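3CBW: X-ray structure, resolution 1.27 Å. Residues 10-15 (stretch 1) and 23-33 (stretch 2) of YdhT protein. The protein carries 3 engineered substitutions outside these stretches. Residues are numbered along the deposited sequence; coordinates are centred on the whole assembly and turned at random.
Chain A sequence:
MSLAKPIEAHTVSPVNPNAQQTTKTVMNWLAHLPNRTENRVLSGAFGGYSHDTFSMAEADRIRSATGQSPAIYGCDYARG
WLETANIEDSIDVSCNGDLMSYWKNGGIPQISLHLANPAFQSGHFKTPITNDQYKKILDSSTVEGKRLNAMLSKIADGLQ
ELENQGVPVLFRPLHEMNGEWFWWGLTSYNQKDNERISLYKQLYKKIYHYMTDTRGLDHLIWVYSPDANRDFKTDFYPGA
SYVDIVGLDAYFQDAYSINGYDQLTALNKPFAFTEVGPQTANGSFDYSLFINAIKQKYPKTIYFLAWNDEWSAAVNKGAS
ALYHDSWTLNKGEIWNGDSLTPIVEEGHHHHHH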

# COMPACT_ATOMS: atom_id res chain seq x y z
N HIS A 10 -11.03 -4.04 22.99
CA HIS A 10 -11.51 -3.09 21.95
C HIS A 10 -11.45 -3.78 20.60
O HIS A 10 -10.45 -4.42 20.28
CB HIS A 10 -10.64 -1.84 21.92
N THR A 11 -12.53 -3.68 19.84
CA THR A 11 -12.56 -4.24 18.49
C THR A 11 -12.31 -3.13 17.48
O THR A 11 -12.85 -2.03 17.59
CB THR A 11 -13.89 -4.92 18.17
OG1 THR A 11 -14.15 -5.92 19.17
CG2 THR A 11 -13.85 -5.58 16.80
N VAL A 12 -11.44 -3.42 16.51
CA VAL A 12 -11.24 -2.51 15.40
C VAL A 12 -11.91 -3.13 14.19
O VAL A 12 -11.63 -4.27 13.84
CB VAL A 12 -9.74 -2.25 15.15
CG1 VAL A 12 -9.55 -1.40 13.90
CG2 VAL A 12 -9.15 -1.54 16.38
N SER A 13 -12.85 -2.39 13.59
CA SER A 13 -13.63 -2.86 12.46
C SER A 13 -13.23 -2.09 11.22
O SER A 13 -12.93 -0.91 11.31
CB SER A 13 -15.13 -2.65 12.72
OG SER A 13 -15.58 -3.42 13.82
N PRO A 14 -13.27 -2.75 10.05
CA PRO A 14 -13.03 -2.03 8.80
C PRO A 14 -13.97 -0.83 8.64
O PRO A 14 -15.11 -0.85 9.15
CB PRO A 14 -13.35 -3.08 7.73
CG PRO A 14 -13.09 -4.38 8.39
CD PRO A 14 -13.51 -4.19 9.81
N VAL A 15 -13.52 0.19 7.93
CA VAL A 15 -14.38 1.33 7.66
C VAL A 15 -15.58 0.96 6.80
O VAL A 15 -16.65 1.56 6.95
CB VAL A 15 -13.63 2.54 7.05
CG1 VAL A 15 -12.61 3.05 8.03
CG2 VAL A 15 -12.99 2.19 5.72
N THR A 23 -12.25 -10.30 6.26
CA THR A 23 -11.65 -8.97 6.27
C THR A 23 -11.81 -8.31 7.63
O THR A 23 -10.87 -7.70 8.14
CB THR A 23 -12.22 -8.13 5.13
OG1 THR A 23 -11.78 -8.69 3.89
CG2 THR A 23 -11.74 -6.69 5.20
N LYS A 24 -12.97 -8.44 8.25
CA LYS A 24 -13.17 -7.94 9.62
C LYS A 24 -12.18 -8.58 10.60
O LYS A 24 -11.58 -7.89 11.42
CB LYS A 24 -14.61 -8.19 10.09
CG LYS A 24 -15.65 -7.39 9.31
CD LYS A 24 -17.06 -7.59 9.86
CE LYS A 24 -17.34 -6.65 11.02
NZ LYS A 24 -18.70 -6.84 11.59
N THR A 25 -12.03 -9.90 10.51
CA THR A 25 -11.13 -10.62 11.40
C THR A 25 -9.69 -10.17 11.22
O THR A 25 -9.00 -9.86 12.19
CB THR A 25 -11.27 -12.12 11.18
OG1 THR A 25 -12.59 -12.50 11.59
CG2 THR A 25 -10.24 -12.89 11.98
N VAL A 26 -9.25 -10.10 9.97
CA VAL A 26 -7.88 -9.69 9.68
C VAL A 26 -7.64 -8.26 10.15
O VAL A 26 -6.58 -7.98 10.73
CB VAL A 26 -7.57 -9.85 8.17
CG1 VAL A 26 -6.31 -9.09 7.76
CG2 VAL A 26 -7.46 -11.33 7.83
N MET A 27 -8.59 -7.36 9.94
CA MET A 27 -8.38 -5.98 10.36
C MET A 27 -8.22 -5.88 11.88
O MET A 27 -7.33 -5.18 12.37
CB MET A 27 -9.54 -5.08 9.90
CG MET A 27 -9.29 -3.61 10.17
SD MET A 27 -7.87 -2.89 9.26
CE MET A 27 -6.94 -2.15 10.63
N ASN A 28 -9.09 -6.55 12.63
CA ASN A 28 -8.98 -6.53 14.08
C ASN A 28 -7.66 -7.15 14.54
O ASN A 28 -7.01 -6.65 15.47
CB ASN A 28 -10.17 -7.24 14.73
CG ASN A 28 -10.23 -7.00 16.22
OD1 ASN A 28 -10.09 -5.87 16.67
ND2 ASN A 28 -10.41 -8.06 16.99
N TRP A 29 -7.28 -8.25 13.92
CA TRP A 29 -6.02 -8.92 14.23
C TRP A 29 -4.82 -8.00 13.96
O TRP A 29 -3.94 -7.85 14.82
CB TRP A 29 -5.95 -10.22 13.44
CG TRP A 29 -4.75 -11.06 13.69
CD1 TRP A 29 -4.59 -12.02 14.65
CD2 TRP A 29 -3.53 -11.06 12.92
NE1 TRP A 29 -3.35 -12.60 14.54
CE2 TRP A 29 -2.69 -12.04 13.47
CE3 TRP A 29 -3.09 -10.34 11.80
CZ2 TRP A 29 -1.41 -12.29 12.98
CZ3 TRP A 29 -1.83 -10.59 11.30
CH2 TRP A 29 -1.00 -11.56 11.89
N LEU A 30 -4.79 -7.36 12.80
CA LEU A 30 -3.70 -6.44 12.46
C LEU A 30 -3.59 -5.32 13.49
O LEU A 30 -2.49 -5.00 13.96
CB LEU A 30 -3.90 -5.84 11.06
CG LEU A 30 -3.64 -6.76 9.86
CD1 LEU A 30 -4.13 -6.05 8.60
CD2 LEU A 30 -2.17 -7.13 9.72
N ALA A 31 -4.73 -4.73 13.86
CA ALA A 31 -4.72 -3.57 14.72
C ALA A 31 -4.15 -3.88 16.10
O ALA A 31 -3.60 -3.00 16.77
CB ALA A 31 -6.11 -3.01 14.86
N HIS A 32 -4.29 -5.13 16.52
CA HIS A 32 -3.84 -5.53 17.86
C HIS A 32 -2.39 -6.02 17.93
O HIS A 32 -1.90 -6.32 19.03
CB HIS A 32 -4.77 -6.59 18.45
CG HIS A 32 -6.07 -6.05 18.93
ND1 HIS A 32 -7.13 -5.78 18.10
CD2 HIS A 32 -6.49 -5.74 20.19
CE1 HIS A 32 -8.15 -5.33 18.81
NE2 HIS A 32 -7.79 -5.30 20.08
N LEU A 33 -1.70 -6.11 16.80
CA LEU A 33 -0.33 -6.63 16.81
C LEU A 33 0.62 -5.91 17.78
O LEU A 33 1.42 -6.58 18.43
CB LEU A 33 0.26 -6.65 15.40
CG LEU A 33 -0.35 -7.72 14.47
CD1 LEU A 33 0.09 -7.49 13.04
CD2 LEU A 33 0.00 -9.15 14.93
O HOH W 1 -10.63 -7.24 19.99
O HOH W 2 -13.19 -6.30 12.98

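An extended segment that lies along a helix without pairing as a strand has little access to a ladder of backbone bonds, because most amides and carbonyls of a helix are already paired within it, although a carbonyl can still accept a second bond. Residues 10-15 and 23-33 of YdhT protein show how such a contact can be built instead from a few well-placed side chains, one directed hydrogen bond and bound water.

Val12 and Pro14 cover the most surface in the first stretch, and Asn28 the most in the second. Val12 points its CA-to-CB bond toward the helix, with chi1 in the t rotamer. The small side chain of Ala31 packs against both methyls of Val12, its CB 3.7 Å from CG2 and 3.9 Å from CG1, and CE of Met27 reaches CG1 more loosely, at 4.3 Å.

The same residue is held through its backbone. Val12 N donates a hydrogen bond to Asn28 OD1 at 2.8 Å, and the angle of 176° at the hydrogen makes it almost perfectly straight. Although the CA-to-CB bond of Asn28 points sideways, the t rotamer brings its amide close to the segment. Its ND2 donates to water 1 at 3.1 Å, and that water donates in turn to His10 O at 2.8 Å, so one side chain reaches Val12 N directly and His10 O, on the other side of Thr11, through water. Water 2 makes a second bridge, donating to Val12 O and to Lys24 O, each at 2.7 Å; the helical carbonyl also accepts from Asn28 N at 3.1 Å.

Pro14, lacking an amide hydrogen, contributes by packing. Its CG lies 3.9 Å from Met27 CB and 3.8 Å from Lys24 CA, placing the ring against the helix backbone as well as its side chains.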